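Local coordinates for Non-structural protein 3 (Porcine deltacoronavirus, PDB 6LN0) that probably binds ADP-ribose through a macro domain and cleaves the viral polyprotein through a papain-like protease domain that carries a zinc site, at residues L71-F76 against I86-P91; P278-L283 against N293-W298. One frame throughout, in Å; residues are numbered along the deposited sequence.

In the fold
The two contacts lie in different domains of one elongated chain and come one after the other along it, interaction 1 closing before interaction 2 opens. Interaction 1 is the hairpin pairing of strands 71-74 and 83-89 at one margin of the six-stranded macro domain sheet. Interaction 2 packs helix 278-287 against helix 293-302 within the papain-like protease. Their centres are about 71 Å apart, their nearest atoms about 59 Å, on opposite sides of the chain's centre, and they share no helix, strand or sheet. Each therefore belongs to the internal packing of its own domain, consistent with a multidomain protein built from separate folding units.

Interaction 1: L71-F76 against I86-P91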
loop_
_atom_site.group_PDB
_atom_site.type_symbol
_atom_site.label_atom_id
_atom_site.label_comp_id
_atom_site.label_asym_id
_atom_site.label_seq_id
_atom_site.Cartn_x
_atom_site.Cartn_y
_atom_site.Cartn_z
ATOM N N LEU A 71 28.360 -37.385 -11.267
ATOM C CA LEU A 71 29.488 -37.663 -12.137
ATOM C C LEU A 71 29.525 -36.635 -13.259
ATOM O O LEU A 71 28.494 -36.345 -13.874
ATOM C CB LEU A 71 29.377 -39.077 -12.708
ATOM C CG LEU A 71 30.060 -39.341 -14.052
ATOM C CD1 LEU A 71 31.550 -39.271 -13.844
ATOM C CD2 LEU A 71 29.656 -40.705 -14.628
ATOM N N THR A 72 30.700 -36.078 -13.529
ATOM C CA THR A 72 30.837 -35.221 -14.698
ATOM C C THR A 72 31.466 -35.998 -15.837
ATOM O O THR A 72 32.378 -36.795 -15.638
ATOM C CB THR A 72 31.668 -33.961 -14.438
ATOM O OG1 THR A 72 31.126 -33.263 -13.325
ATOM C CG2 THR A 72 31.592 -33.053 -15.656
ATOM N N THR A 73 30.991 -35.726 -17.036
ATOM C CA THR A 73 31.381 -36.442 -18.220
ATOM C C THR A 73 31.545 -35.442 -19.351
ATOM O O THR A 73 30.873 -34.404 -19.377
ATOM C CB THR A 73 30.308 -37.492 -18.520
ATOM O OG1 THR A 73 30.540 -38.641 -17.699
ATOM C CG2 THR A 73 30.328 -37.909 -19.904
ATOM N N ASP A 74 32.470 -35.738 -20.262
ATOM C CA ASP A 74 32.565 -34.990 -21.501
ATOM C C ASP A 74 31.262 -35.139 -22.283
ATOM O O ASP A 74 30.459 -36.026 -22.027
ATOM C CB ASP A 74 33.764 -35.500 -22.309
ATOM C CG ASP A 74 34.136 -34.592 -23.457
ATOM O OD1 ASP A 74 33.380 -34.537 -24.442
ATOM O OD2 ASP A 74 35.201 -33.946 -23.397
ATOM N N SER A 75 31.036 -34.252 -23.245
ATOM C CA SER A 75 29.795 -34.312 -24.013
ATOM C C SER A 75 29.899 -35.110 -25.312
ATOM O O SER A 75 28.900 -35.202 -26.038
ATOM C CB SER A 75 29.327 -32.910 -24.331
ATOM O OG SER A 75 30.402 -32.201 -24.895
ATOM N N PHE A 76 31.075 -35.654 -25.641
ATOM C CA PHE A 76 31.247 -36.506 -26.810
ATOM C C PHE A 76 30.614 -35.912 -28.062
ATOM O O PHE A 76 30.977 -34.806 -28.474
ATOM C CB PHE A 76 30.688 -37.897 -26.529
ATOM C CG PHE A 76 31.447 -38.647 -25.471
ATOM C CD1 PHE A 76 31.243 -38.378 -24.133
ATOM C CD2 PHE A 76 32.383 -39.614 -25.818
ATOM C CE1 PHE A 76 31.942 -39.056 -23.160
ATOM C CE2 PHE A 76 33.082 -40.312 -24.847
ATOM C CZ PHE A 76 32.870 -40.023 -23.510
ATOM N N ILE A 86 28.464 -33.102 -19.553
ATOM C CA ILE A 86 27.228 -33.725 -19.103
ATOM C C ILE A 86 27.386 -34.077 -17.633
ATOM O O ILE A 86 28.364 -34.719 -17.249
ATOM C CB ILE A 86 26.890 -34.979 -19.930
ATOM C CG1 ILE A 86 26.508 -34.580 -21.352
ATOM C CG2 ILE A 86 25.760 -35.792 -19.294
ATOM C CD1 ILE A 86 26.618 -35.711 -22.366
ATOM N N LEU A 87 26.422 -33.669 -16.821
ATOM C CA LEU A 87 26.461 -33.905 -15.390
ATOM C C LEU A 87 25.343 -34.878 -15.037
ATOM O O LEU A 87 24.204 -34.693 -15.473
ATOM C CB LEU A 87 26.319 -32.571 -14.641
ATOM C CG LEU A 87 26.267 -32.506 -13.119
ATOM C CD1 LEU A 87 27.403 -33.265 -12.498
ATOM C CD2 LEU A 87 26.266 -31.032 -12.655
ATOM N N HIS A 88 25.670 -35.914 -14.278
ATOM C CA HIS A 88 24.731 -36.983 -13.967
ATOM C C HIS A 88 24.374 -36.916 -12.498
ATOM O O HIS A 88 25.268 -36.915 -11.648
ATOM C CB HIS A 88 25.311 -38.377 -14.265
ATOM C CG HIS A 88 25.770 -38.549 -15.673
ATOM N ND1 HIS A 88 26.920 -37.962 -16.155
ATOM C CD2 HIS A 88 25.231 -39.235 -16.712
ATOM C CE1 HIS A 88 27.073 -38.286 -17.430
ATOM N NE2 HIS A 88 26.058 -39.050 -17.795
ATOM N N VAL A 89 23.075 -36.922 -12.203
ATOM C CA VAL A 89 22.584 -36.968 -10.834
ATOM C C VAL A 89 21.368 -37.877 -10.750
ATOM O O VAL A 89 20.567 -37.967 -11.685
ATOM C CB VAL A 89 22.246 -35.562 -10.326
ATOM C CG1 VAL A 89 23.527 -34.836 -10.033
ATOM C CG2 VAL A 89 21.434 -34.827 -11.377
ATOM N N VAL A 90 21.227 -38.534 -9.602
ATOM C CA VAL A 90 20.169 -39.514 -9.370
ATOM C C VAL A 90 19.016 -38.849 -8.623
ATOM O O VAL A 90 19.114 -38.636 -7.403
ATOM C CB VAL A 90 20.712 -40.726 -8.597
ATOM C CG1 VAL A 90 19.652 -41.797 -8.462
ATOM C CG2 VAL A 90 21.943 -41.272 -9.299
ATOM N N PRO A 91 17.926 -38.489 -9.297
ATOM C CA PRO A 91 16.792 -37.913 -8.590
ATOM C C PRO A 91 16.261 -38.896 -7.552
ATOM O O PRO A 91 16.407 -40.119 -7.711
ATOM C CB PRO A 91 15.763 -37.663 -9.698
ATOM C CG PRO A 91 16.543 -37.669 -10.975
ATOM C CD PRO A 91 17.681 -38.604 -10.748
#
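This is the antiparallel beta hairpin at the edge of the macro domain sheet, where strand 71-74 is the outermost strand and pairs with strand 83-89, itself hydrogen-bonded on its other side to strand 29-34. Leu-71/His-88 and Thr-73/Ile-86 are hydrogen-bonded pairs, with the non-hydrogen-bonded pair Thr-72/Leu-87 between them. At the Thr-73 end, Ile-86 N reaches Thr-73 O at 2.7 Å and almost straight (173°), while Thr-73 N donates back to Ile-86 O, nearly along the C=O axis. Leu-71 N closes the other pair by meeting a lone pair of His-88 O. Leu-71, Thr-73, Ile-86 and His-88 share one face of the sheet, where helix 55-64 covers them; Thr-72 and Leu-87 lie on the other, Leu-87 CD1 touching Thr-72 OG1. His-88 has CG anti to its carbonyl carbon (chi1 -56°), which sets the ring alongside the Leu-71 side chain, with its ND1 edge turned to Leu-71 O. Its NE2 is hydrogen-bonded to Tyr-57 OH, so the ring is held at both nitrogens, and CE1 sits 3.5 Å from Thr-73 OG1. Leu-71 O is gripped twice by His-88: the backbone N lies in the carbonyl plane at 2.9 Å, whereas ND1 comes from above that plane at 3.2 Å, with the oxygen in the ring plane.

Interaction 2: P278-L283 against N293-W298; sequences PAIDAL and NRFVAW
Ile-280 and Leu-283, one turn apart on helix 278-287, both point toward helix 293-302; Ile-280 meets Phe-295 and Trp-298, and Leu-283 meets these and Arg-294. Two consecutive helices of the helical part of the papain-like protease domain, joined by a short connection, pack steeply here through their side chains, the short segments at 123° to each other with axes 9.3 Å apart. Trp-298 has CG anti to its backbone N, which carries the indole across to Ile-280, and the two side chains cross at about a right angle. Ile-280 CD1 rests over one face of the indole in a CH-pi contact, 4.0 Å from the centroid of the six-membered ring and 26° off its normal, nearest to CE2. The other branch, CG2, reaches Trp-298 CZ3 at 3.7 Å and also meets the edge of the Phe-295 ring, at CE1. Leu-283 divides its two methyls between neighbours: CD1 packs on Trp-298 CB at 3.8 Å, while CD2 lies over one face of the Arg-294 guanidinium, 3.4 Å from CZ. A bend in the arginine chain at chi3 (82°) turns that flat group across the leucine. Its charge is answered by a salt bridge from NH1 to Glu-286, farther along the helix that carries Leu-283, so apolar and ionic contacts tie the same two helices. Leu-283 CB lies 3.9 Å from Phe-295 CD1, and the CA atoms of Leu-283 and Phe-295 approach to 4.9 Å, where the helices come close. The buried indole nitrogen, Trp-298 NE1, is satisfied by the carbonyl of Leu-224. Helix 313-322 packs Leu-319 and Leu-320 against Trp-298, Leu-320 also touching Phe-295, while helix 228-237 brings Tyr-234 against Arg-294 and Trp-298.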
loop_
_atom_site.group_PDB
_atom_site.type_symbol
_atom_site.label_atom_id
_atom_site.label_comp_id
_atom_site.label_asym_id
_atom_site.label_seq_id
_atom_site.Cartn_x
_atom_site.Cartn_y
_atom_site.Cartn_z
ATOM N N PRO A 278 -15.033 23.723 -4.195
ATOM C CA PRO A 278 -15.829 22.690 -4.893
ATOM C C PRO A 278 -15.704 21.266 -4.352
ATOM O O PRO A 278 -16.720 20.607 -4.115
ATOM C CB PRO A 278 -15.303 22.807 -6.333
ATOM C CG PRO A 278 -15.011 24.266 -6.473
ATOM C CD PRO A 278 -14.427 24.673 -5.152
ATOM N N ALA A 279 -14.487 20.766 -4.157
ATOM C CA ALA A 279 -14.346 19.392 -3.687
ATOM C C ALA A 279 -15.059 19.181 -2.356
ATOM O O ALA A 279 -15.675 18.133 -2.138
ATOM C CB ALA A 279 -12.873 19.018 -3.569
ATOM N N ILE A 280 -15.001 20.165 -1.459
ATOM C CA ILE A 280 -15.532 19.955 -0.118
ATOM C C ILE A 280 -17.033 20.238 -0.090
ATOM O O ILE A 280 -17.770 19.572 0.641
ATOM C CB ILE A 280 -14.766 20.798 0.933
ATOM C CG1 ILE A 280 -13.267 20.457 0.946
ATOM C CG2 ILE A 280 -15.321 20.597 2.348
ATOM C CD1 ILE A 280 -12.930 18.908 0.905
ATOM N N ASP A 281 -17.516 21.181 -0.907
ATOM C CA ASP A 281 -18.953 21.439 -0.956
ATOM C C ASP A 281 -19.705 20.205 -1.432
ATOM O O ASP A 281 -20.875 20.009 -1.071
ATOM C CB ASP A 281 -19.241 22.647 -1.862
ATOM C CG ASP A 281 -20.675 23.174 -1.718
ATOM O OD1 ASP A 281 -21.052 23.613 -0.621
ATOM O OD2 ASP A 281 -21.428 23.161 -2.715
ATOM N N ALA A 282 -19.032 19.343 -2.208
ATOM C CA ALA A 282 -19.623 18.077 -2.633
ATOM C C ALA A 282 -19.845 17.133 -1.457
ATOM O O ALA A 282 -20.867 16.440 -1.403
ATOM C CB ALA A 282 -18.741 17.404 -3.696
ATOM N N LEU A 283 -18.886 17.046 -0.529
ATOM C CA LEU A 283 -19.141 16.237 0.656
ATOM C C LEU A 283 -20.236 16.878 1.495
ATOM O O LEU A 283 -21.120 16.191 2.026
ATOM C CB LEU A 283 -17.861 16.064 1.476
ATOM C CG LEU A 283 -16.565 15.670 0.739
ATOM C CD1 LEU A 283 -15.484 15.308 1.732
ATOM C CD2 LEU A 283 -16.793 14.526 -0.241
ATOM N N ASN A 293 -21.502 10.564 5.795
ATOM C CA ASN A 293 -20.365 9.672 5.972
ATOM C C ASN A 293 -19.073 10.279 5.436
ATOM O O ASN A 293 -18.064 10.329 6.147
ATOM C CB ASN A 293 -20.654 8.328 5.312
ATOM C CG ASN A 293 -21.466 7.424 6.207
ATOM O OD1 ASN A 293 -22.337 7.884 6.946
ATOM N ND2 ASN A 293 -21.177 6.129 6.161
ATOM N N ARG A 294 -19.081 10.759 4.200
ATOM C CA ARG A 294 -17.830 11.239 3.628
ATOM C C ARG A 294 -17.352 12.502 4.338
ATOM O O ARG A 294 -16.189 12.591 4.761
ATOM C CB ARG A 294 -18.005 11.454 2.126
ATOM C CG ARG A 294 -18.114 10.124 1.389
ATOM C CD ARG A 294 -18.638 10.253 -0.030
ATOM N NE ARG A 294 -17.573 10.627 -0.950
ATOM C CZ ARG A 294 -17.646 11.622 -1.841
ATOM N NH1 ARG A 294 -18.750 12.341 -1.960
ATOM N NH2 ARG A 294 -16.604 11.897 -2.623
ATOM N N PHE A 295 -18.257 13.471 4.517
ATOM C CA PHE A 295 -17.905 14.750 5.127
ATOM C C PHE A 295 -17.324 14.562 6.519
ATOM O O PHE A 295 -16.310 15.172 6.861
ATOM C CB PHE A 295 -19.149 15.629 5.175
ATOM C CG PHE A 295 -18.902 17.035 5.621
ATOM C CD1 PHE A 295 -17.945 17.820 4.993
ATOM C CD2 PHE A 295 -19.667 17.598 6.628
ATOM C CE1 PHE A 295 -17.735 19.131 5.371
ATOM C CE2 PHE A 295 -19.469 18.928 7.021
ATOM C CZ PHE A 295 -18.505 19.693 6.394
ATOM N N VAL A 296 -17.941 13.703 7.326
ATOM C CA VAL A 296 -17.462 13.457 8.682
ATOM C C VAL A 296 -16.125 12.737 8.666
ATOM O O VAL A 296 -15.236 13.025 9.481
ATOM C CB VAL A 296 -18.515 12.658 9.477
ATOM C CG1 VAL A 296 -17.938 12.224 10.787
ATOM C CG2 VAL A 296 -19.759 13.525 9.729
ATOM N N ALA A 297 -15.978 11.752 7.775
ATOM C CA ALA A 297 -14.706 11.044 7.663
ATOM C C ALA A 297 -13.592 12.002 7.253
ATOM O O ALA A 297 -12.481 11.959 7.797
ATOM C CB ALA A 297 -14.829 9.896 6.664
ATOM N N TRP A 298 -13.882 12.890 6.313
ATOM C CA TRP A 298 -12.935 13.949 5.998
ATOM C C TRP A 298 -12.571 14.777 7.231
ATOM O O TRP A 298 -11.417 15.194 7.383
ATOM C CB TRP A 298 -13.507 14.834 4.894
ATOM C CG TRP A 298 -12.593 15.937 4.507
ATOM C CD1 TRP A 298 -11.396 15.833 3.823
ATOM C CD2 TRP A 298 -12.783 17.330 4.770
ATOM N NE1 TRP A 298 -10.847 17.084 3.647
ATOM C CE2 TRP A 298 -11.674 18.019 4.213
ATOM C CE3 TRP A 298 -13.779 18.062 5.409
ATOM C CZ2 TRP A 298 -11.539 19.400 4.298
ATOM C CZ3 TRP A 298 -13.647 19.443 5.481
ATOM C CH2 TRP A 298 -12.542 20.093 4.932
#